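Local atomic coordinates of DUF2020 domain-containing protein (Corynebacterium diphtheriae, PDB entry 3V7B), a protein that is of unknown function but belongs to the DUF2020 family and probably adopts a Mog1p/PsbP-like fold, with helices packed on both faces of an antiparallel sheet. Residues T39-R43 / W129-Q133; G114-A118 / A138-A142; A82-V86 / V119-A125. Numbering follows the deposited sequence.

Contact 1 (T39-R43 / W129-Q133); sequences TNGQR and WSNQQ
Here the C-terminal end of helix 33-40 meets the C-terminal end of strand 124-130. Thr-39 and Asn-40 are helical; Gly-41, the first residue beyond the helix, has positive phi (phi/psi 112/5), angles at which a CB would jam against the preceding carbonyl, and Gln-42 is extended. In 129-133 the strand ends with Ser-130 (chi1 t), which directs its CA-to-CB bond at the helix end, where the t rotamer of Asn-40 places that side chain against it. An ST turn follows: Gln-132 N donates to Ser-130 OG at 2.8 Å, turning the chain out of the strand through Asn-131 (phi/psi -82/-1). With chi1 p, Asn-131 sends ND2 to Gln-42 OE1 (2.8 Å, 166°), the latter carried on an m,t side chain. Gln-132, with CA 7.0 Å from Asn-40 CA, folds back in an m,m conformation: its NE2 donates to Asn-131 OD1 at 2.8 Å, and its CG lies 3.3 Å from Asn-40 O. Lys-137 donates a hydrogen bond to that same carbonyl of Asn-40 from helix 135-149.

Contact 2 (G114-A118 / A138-A142); sequences GAVYA and AELMA
Tyr-117 lays one face of its ring over Glu-139, whose CA sits 3.9 Å from the ring centroid and 20° off the normal, a CH-pi contact. Chi1 t and chi2 97° set the ring there, with Tyr-117 CE1 3.5 Å from Glu-139 CG and Tyr-117 CD2 3.5 Å from Ala-142 CB. The backbone of 114-118 is extended and that of 138-142 helical; the axes approach to 7.7 Å at a crossing angle of -37°, roughly parallel. The closest CA pair is Tyr-117 and Ala-138, 5.6 Å. Ala-138 CB sits 3.8 Å from Tyr-117 CB and 4.4 Å from Ala-115 CB, while Val-116 and Ala-118 point away from the helix. Helix 135-149 lies on inner strand 114-121, next to the middle strand 124-130, on one face of a three-layer alpha/beta/alpha sandwich consistent with the Mog1p/PsbP-like fold. Outside the segments, Tyr-117 OH bonds to Glu-100 O, and Glu-139 OE1 forms a salt bridge with Arg-108. Inside the contact, the small alanines permit close approach, and cohesion comes from apolar and CH-pi packing.

Contact 3 (A82-V86 / V119-A125); sequences AIRVV and VQKGPVA
Segment 82-86 is regular helix, with Val-86 N donating to Ala-82 O at 3.2 Å, and runs nearly antiparallel to strand 119-121: the axes make 170° and approach to 7.8 Å. CA atoms pair at both ends, Ala-82 with Pro-123 at 5.1 Å and Val-86 with Val-119 at 5.9 Å. Segment 119-125 is the tip of a beta hairpin, closed by a type II' turn from Lys-121 to Val-124. Lys-121 N donates to Val-124 O (3.0 Å) and Val-124 N to Lys-121 O (3.1 Å). Gly-122 takes the second turn position at phi/psi 59/-136, where a CB would clash with Pro-123 CD; Pro-123 follows at -91/10. Helix 79-89 packs along the hairpin, antiparallel to its first strand, at the turn end of inner strands 114-121 and 124-130, on the sandwich face opposite helix 135-149. Ala-82 faces the turn, its CB 3.5 Å from Pro-123 O, 3.6 Å from Gly-122 O and 4.0 Å from Gln-120 CB. Val-86 (chi1 t) puts CG2 3.4 Å from Val-119 C and 3.7 Å from Gln-120 CB. Both residues also reach the next strand: Ala-125 CB lies 4.2 Å from Ala-82 CB and 4.1 Å from Val-86 CG2. Val-85 CG1 is 4.1 Å from the same Ala-125 CB. Gln-120 curls in a p,p conformation against Ile-83, whose CG1 is 3.8 Å from Gln-120 CD.

How the contacts relate
Contact 1 uses strand 124-130, contact 2 its neighbour 114-121, and contact 3 both. Contacts 1 and 2 have centres 9 Å apart and touch: Ser-130 O and Ala-115 N, 2.9 Å apart, are probably hydrogen-bonded. Contact 3 is centred 14 Å from contact 2 and meets it where Val-86 CG1 is 3.4 Å from Ala-118 O. Because Ala-118 points away from helix 135-149 and packs on helix 79-89, contacts 2 and 3 use opposite sheet faces. Contacts 1 and 3 have centres about 23 Å apart, on opposite sides of the chain's centre. With the function unknown, no contact can be tied to an active site; a 1,2-ethanediol, probably from crystallisation, lies about 4 Å from the Asn-131 side chain.

Contact 1 (T39-R43 / W129-Q133)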
# COMPACT_ATOMS: atom_id res chain seq x y z
N THR A 39 -10.31 0.79 10.58
CA THR A 39 -9.51 1.97 10.12
C THR A 39 -10.02 2.53 8.81
O THR A 39 -10.33 3.73 8.72
CB THR A 39 -8.02 1.61 9.95
OG1 THR A 39 -7.55 1.06 11.19
CG2 THR A 39 -7.18 2.92 9.57
N ASN A 40 -10.18 1.64 7.82
CA ASN A 40 -10.65 2.07 6.47
C ASN A 40 -12.18 2.34 6.48
O ASN A 40 -12.63 3.31 5.91
CB ASN A 40 -10.27 1.11 5.39
CG ASN A 40 -10.22 1.75 4.01
OD1 ASN A 40 -10.90 1.31 3.08
ND2 ASN A 40 -9.37 2.70 3.86
N GLY A 41 -12.96 1.52 7.16
CA GLY A 41 -14.34 1.89 7.42
C GLY A 41 -15.41 1.08 6.73
O GLY A 41 -16.60 1.40 6.90
N GLN A 42 -15.03 0.03 6.02
CA GLN A 42 -16.01 -0.81 5.34
C GLN A 42 -15.85 -2.24 5.75
O GLN A 42 -14.72 -2.73 5.96
CB GLN A 42 -15.86 -0.73 3.83
CG GLN A 42 -16.08 0.66 3.27
CD GLN A 42 -15.97 0.70 1.74
OE1 GLN A 42 -15.20 -0.04 1.13
NE2 GLN A 42 -16.79 1.54 1.13
N ARG A 43 -16.98 -2.94 5.88
CA ARG A 43 -16.93 -4.36 6.15
C ARG A 43 -16.15 -5.20 5.12
O ARG A 43 -16.23 -4.94 3.92
CB ARG A 43 -18.34 -4.91 6.31
CG ARG A 43 -19.05 -4.25 7.49
CD ARG A 43 -20.51 -4.66 7.52
NE ARG A 43 -21.30 -4.00 8.57
CZ ARG A 43 -21.86 -2.79 8.46
NH1 ARG A 43 -21.69 -2.05 7.36
NH2 ARG A 43 -22.61 -2.29 9.43
N TRP A 129 -3.12 2.46 -1.01
CA TRP A 129 -4.24 3.11 -1.65
C TRP A 129 -5.47 2.73 -0.81
O TRP A 129 -5.58 1.59 -0.33
CB TRP A 129 -4.41 2.54 -3.04
CG TRP A 129 -3.38 2.95 -4.04
CD1 TRP A 129 -3.32 4.09 -4.78
CD2 TRP A 129 -2.25 2.15 -4.45
NE1 TRP A 129 -2.27 4.06 -5.66
CE2 TRP A 129 -1.57 2.91 -5.49
CE3 TRP A 129 -1.76 0.89 -4.11
CZ2 TRP A 129 -0.48 2.43 -6.14
CZ3 TRP A 129 -0.63 0.41 -4.74
CH2 TRP A 129 0.01 1.13 -5.72
N SER A 130 -6.37 3.67 -0.65
CA SER A 130 -7.66 3.44 -0.03
C SER A 130 -8.77 3.95 -0.93
O SER A 130 -8.58 4.92 -1.64
CB SER A 130 -7.75 4.19 1.30
OG SER A 130 -9.10 4.27 1.76
N ASN A 131 -9.93 3.32 -0.84
CA ASN A 131 -11.11 3.79 -1.60
C ASN A 131 -11.80 4.95 -0.90
O ASN A 131 -12.81 5.44 -1.40
CB ASN A 131 -12.10 2.63 -1.93
CG ASN A 131 -12.88 2.15 -0.71
OD1 ASN A 131 -12.59 2.53 0.42
ND2 ASN A 131 -13.90 1.30 -0.95
N GLN A 132 -11.27 5.34 0.27
CA GLN A 132 -11.85 6.42 1.09
C GLN A 132 -11.23 7.77 0.77
O GLN A 132 -10.17 7.84 0.20
CB GLN A 132 -11.60 6.09 2.58
CG GLN A 132 -12.17 4.74 2.95
CD GLN A 132 -13.68 4.71 2.95
OE1 GLN A 132 -14.32 5.58 3.51
NE2 GLN A 132 -14.27 3.69 2.35
N GLN A 133 -11.90 8.83 1.17
CA GLN A 133 -11.47 10.16 0.80
C GLN A 133 -10.42 10.73 1.72
O GLN A 133 -9.77 11.71 1.35
CB GLN A 133 -12.65 11.08 0.78
CG GLN A 133 -13.69 10.62 -0.23
CD GLN A 133 -14.65 11.73 -0.56
OE1 GLN A 133 -14.24 12.90 -0.71
NE2 GLN A 133 -15.93 11.39 -0.70

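Contact 2 (G114-A118 / A138-A142)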
# COMPACT_ATOMS: atom_id res chain seq x y z
N GLY A 114 -10.57 8.41 -3.96
CA GLY A 114 -9.77 7.61 -3.03
C GLY A 114 -8.55 8.36 -2.52
O GLY A 114 -8.40 9.57 -2.72
N ALA A 115 -7.63 7.61 -1.88
CA ALA A 115 -6.54 8.23 -1.20
C ALA A 115 -5.31 7.41 -1.51
O ALA A 115 -5.43 6.23 -1.75
CB ALA A 115 -6.78 8.26 0.32
N VAL A 116 -4.15 8.03 -1.36
CA VAL A 116 -2.87 7.34 -1.48
C VAL A 116 -1.88 7.86 -0.44
O VAL A 116 -1.94 9.02 0.00
CB VAL A 116 -2.27 7.50 -2.91
CG1 VAL A 116 -1.96 9.00 -3.20
CG2 VAL A 116 -1.09 6.50 -3.16
N TYR A 117 -0.95 7.00 -0.05
CA TYR A 117 0.08 7.37 0.84
C TYR A 117 1.27 6.53 0.42
O TYR A 117 1.23 5.27 0.44
CB TYR A 117 -0.28 7.13 2.33
CG TYR A 117 0.77 7.66 3.33
CD1 TYR A 117 0.61 8.93 3.94
CD2 TYR A 117 1.88 6.91 3.70
CE1 TYR A 117 1.52 9.44 4.82
CE2 TYR A 117 2.82 7.41 4.60
CZ TYR A 117 2.61 8.68 5.18
OH TYR A 117 3.48 9.24 6.08
N ALA A 118 2.31 7.22 -0.03
CA ALA A 118 3.47 6.56 -0.66
C ALA A 118 4.77 7.15 -0.19
O ALA A 118 5.02 8.34 -0.30
CB ALA A 118 3.37 6.62 -2.17
N ALA A 138 -5.04 5.87 4.87
CA ALA A 138 -3.93 5.32 4.12
C ALA A 138 -2.64 5.52 4.91
O ALA A 138 -1.77 4.60 5.01
CB ALA A 138 -3.83 5.99 2.74
N GLU A 139 -2.50 6.67 5.52
CA GLU A 139 -1.31 6.96 6.34
C GLU A 139 -1.20 6.03 7.54
O GLU A 139 -0.16 5.53 7.83
CB GLU A 139 -1.36 8.40 6.80
CG GLU A 139 -0.23 8.77 7.73
CD GLU A 139 -0.23 10.27 8.03
OE1 GLU A 139 -0.66 11.07 7.16
OE2 GLU A 139 0.22 10.62 9.12
N LEU A 140 -2.31 5.76 8.21
CA LEU A 140 -2.33 4.86 9.39
C LEU A 140 -1.98 3.45 9.02
O LEU A 140 -1.21 2.78 9.71
CB LEU A 140 -3.70 4.88 10.05
CG LEU A 140 -4.14 6.15 10.79
CD1 LEU A 140 -5.64 6.13 11.15
CD2 LEU A 140 -3.24 6.32 12.03
N MSE A 141 -2.52 3.01 7.88
CA MSE A 141 -2.19 1.70 7.37
C MSE A 141 -0.71 1.58 6.97
O MSE A 141 -0.09 0.57 7.25
CB MSE A 141 -3.18 1.35 6.21
CG MSE A 141 -4.56 1.07 6.69
SE MSE A 141 -5.79 0.44 5.30
CE MSE A 141 -6.15 2.09 4.35
N ALA A 142 -0.17 2.57 6.28
CA ALA A 142 1.25 2.52 5.90
C ALA A 142 2.13 2.47 7.12
O ALA A 142 3.08 1.66 7.18
CB ALA A 142 1.65 3.70 5.05

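Contact 3 (A82-V86 / V119-A125)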
# COMPACT_ATOMS: atom_id res chain seq x y z
N ALA A 82 13.15 3.22 -6.02
CA ALA A 82 12.14 3.36 -4.98
C ALA A 82 11.48 4.72 -5.09
O ALA A 82 10.30 4.86 -4.89
CB ALA A 82 12.67 3.16 -3.60
N ILE A 83 12.24 5.75 -5.42
CA ILE A 83 11.66 7.09 -5.63
C ILE A 83 10.74 7.12 -6.83
O ILE A 83 9.72 7.81 -6.84
CB ILE A 83 12.79 8.21 -5.72
CG1 ILE A 83 13.51 8.36 -4.40
CG2 ILE A 83 12.21 9.54 -6.17
CD1 ILE A 83 14.93 9.01 -4.43
N ARG A 84 11.07 6.38 -7.88
CA ARG A 84 10.24 6.32 -9.09
C ARG A 84 8.87 5.74 -8.78
O ARG A 84 7.82 6.24 -9.25
CB ARG A 84 11.00 5.47 -10.11
CG ARG A 84 10.37 5.45 -11.49
CD ARG A 84 11.22 4.61 -12.44
NE ARG A 84 10.67 4.66 -13.76
CZ ARG A 84 10.99 3.83 -14.75
NH1 ARG A 84 11.91 2.87 -14.59
NH2 ARG A 84 10.42 3.98 -15.92
N VAL A 85 8.85 4.70 -7.97
CA VAL A 85 7.60 4.08 -7.46
C VAL A 85 6.76 5.13 -6.70
O VAL A 85 5.58 5.36 -7.00
CB VAL A 85 7.87 2.90 -6.49
CG1 VAL A 85 6.56 2.35 -5.90
CG2 VAL A 85 8.61 1.76 -7.24
N VAL A 86 7.39 5.78 -5.74
CA VAL A 86 6.70 6.74 -4.94
C VAL A 86 6.13 7.91 -5.79
O VAL A 86 5.00 8.30 -5.61
CB VAL A 86 7.59 7.22 -3.79
CG1 VAL A 86 6.97 8.43 -3.12
CG2 VAL A 86 7.86 6.13 -2.73
N VAL A 119 5.61 6.30 0.42
CA VAL A 119 6.85 6.76 0.98
C VAL A 119 7.97 5.79 0.70
O VAL A 119 7.75 4.63 0.47
CB VAL A 119 6.81 6.99 2.50
CG1 VAL A 119 5.92 8.25 2.85
CG2 VAL A 119 6.32 5.67 3.22
N GLN A 120 9.16 6.33 0.64
CA GLN A 120 10.36 5.47 0.57
C GLN A 120 11.41 5.85 1.59
O GLN A 120 11.48 6.96 2.09
CB GLN A 120 10.94 5.46 -0.83
CG GLN A 120 11.47 6.76 -1.40
CD GLN A 120 12.71 7.36 -0.79
OE1 GLN A 120 13.73 6.70 -0.44
NE2 GLN A 120 12.66 8.63 -0.67
N LYS A 121 12.28 4.87 1.82
CA LYS A 121 13.39 4.95 2.75
C LYS A 121 14.44 4.09 2.07
O LYS A 121 14.27 2.87 1.94
CB LYS A 121 13.06 4.38 4.14
CG LYS A 121 14.23 4.53 5.11
CD LYS A 121 13.89 4.32 6.59
CE LYS A 121 13.86 2.86 7.01
NZ LYS A 121 14.22 2.70 8.47
N GLY A 122 15.50 4.72 1.58
CA GLY A 122 16.52 3.94 0.87
C GLY A 122 15.84 3.26 -0.33
O GLY A 122 15.02 3.86 -0.95
N PRO A 123 16.11 1.98 -0.58
CA PRO A 123 15.50 1.34 -1.72
C PRO A 123 14.16 0.65 -1.45
O PRO A 123 13.65 0.00 -2.34
CB PRO A 123 16.53 0.29 -2.12
CG PRO A 123 17.10 -0.12 -0.84
CD PRO A 123 17.21 1.16 -0.03
N VAL A 124 13.59 0.86 -0.29
CA VAL A 124 12.30 0.29 0.05
C VAL A 124 11.22 1.31 -0.15
O VAL A 124 11.32 2.49 0.30
CB VAL A 124 12.29 -0.22 1.50
CG1 VAL A 124 10.93 -0.83 1.88
CG2 VAL A 124 13.43 -1.25 1.63
N ALA A 125 10.14 0.88 -0.81
CA ALA A 125 8.95 1.75 -0.94
C ALA A 125 7.69 1.05 -0.36
O ALA A 125 7.56 -0.14 -0.45
CB ALA A 125 8.74 2.19 -2.40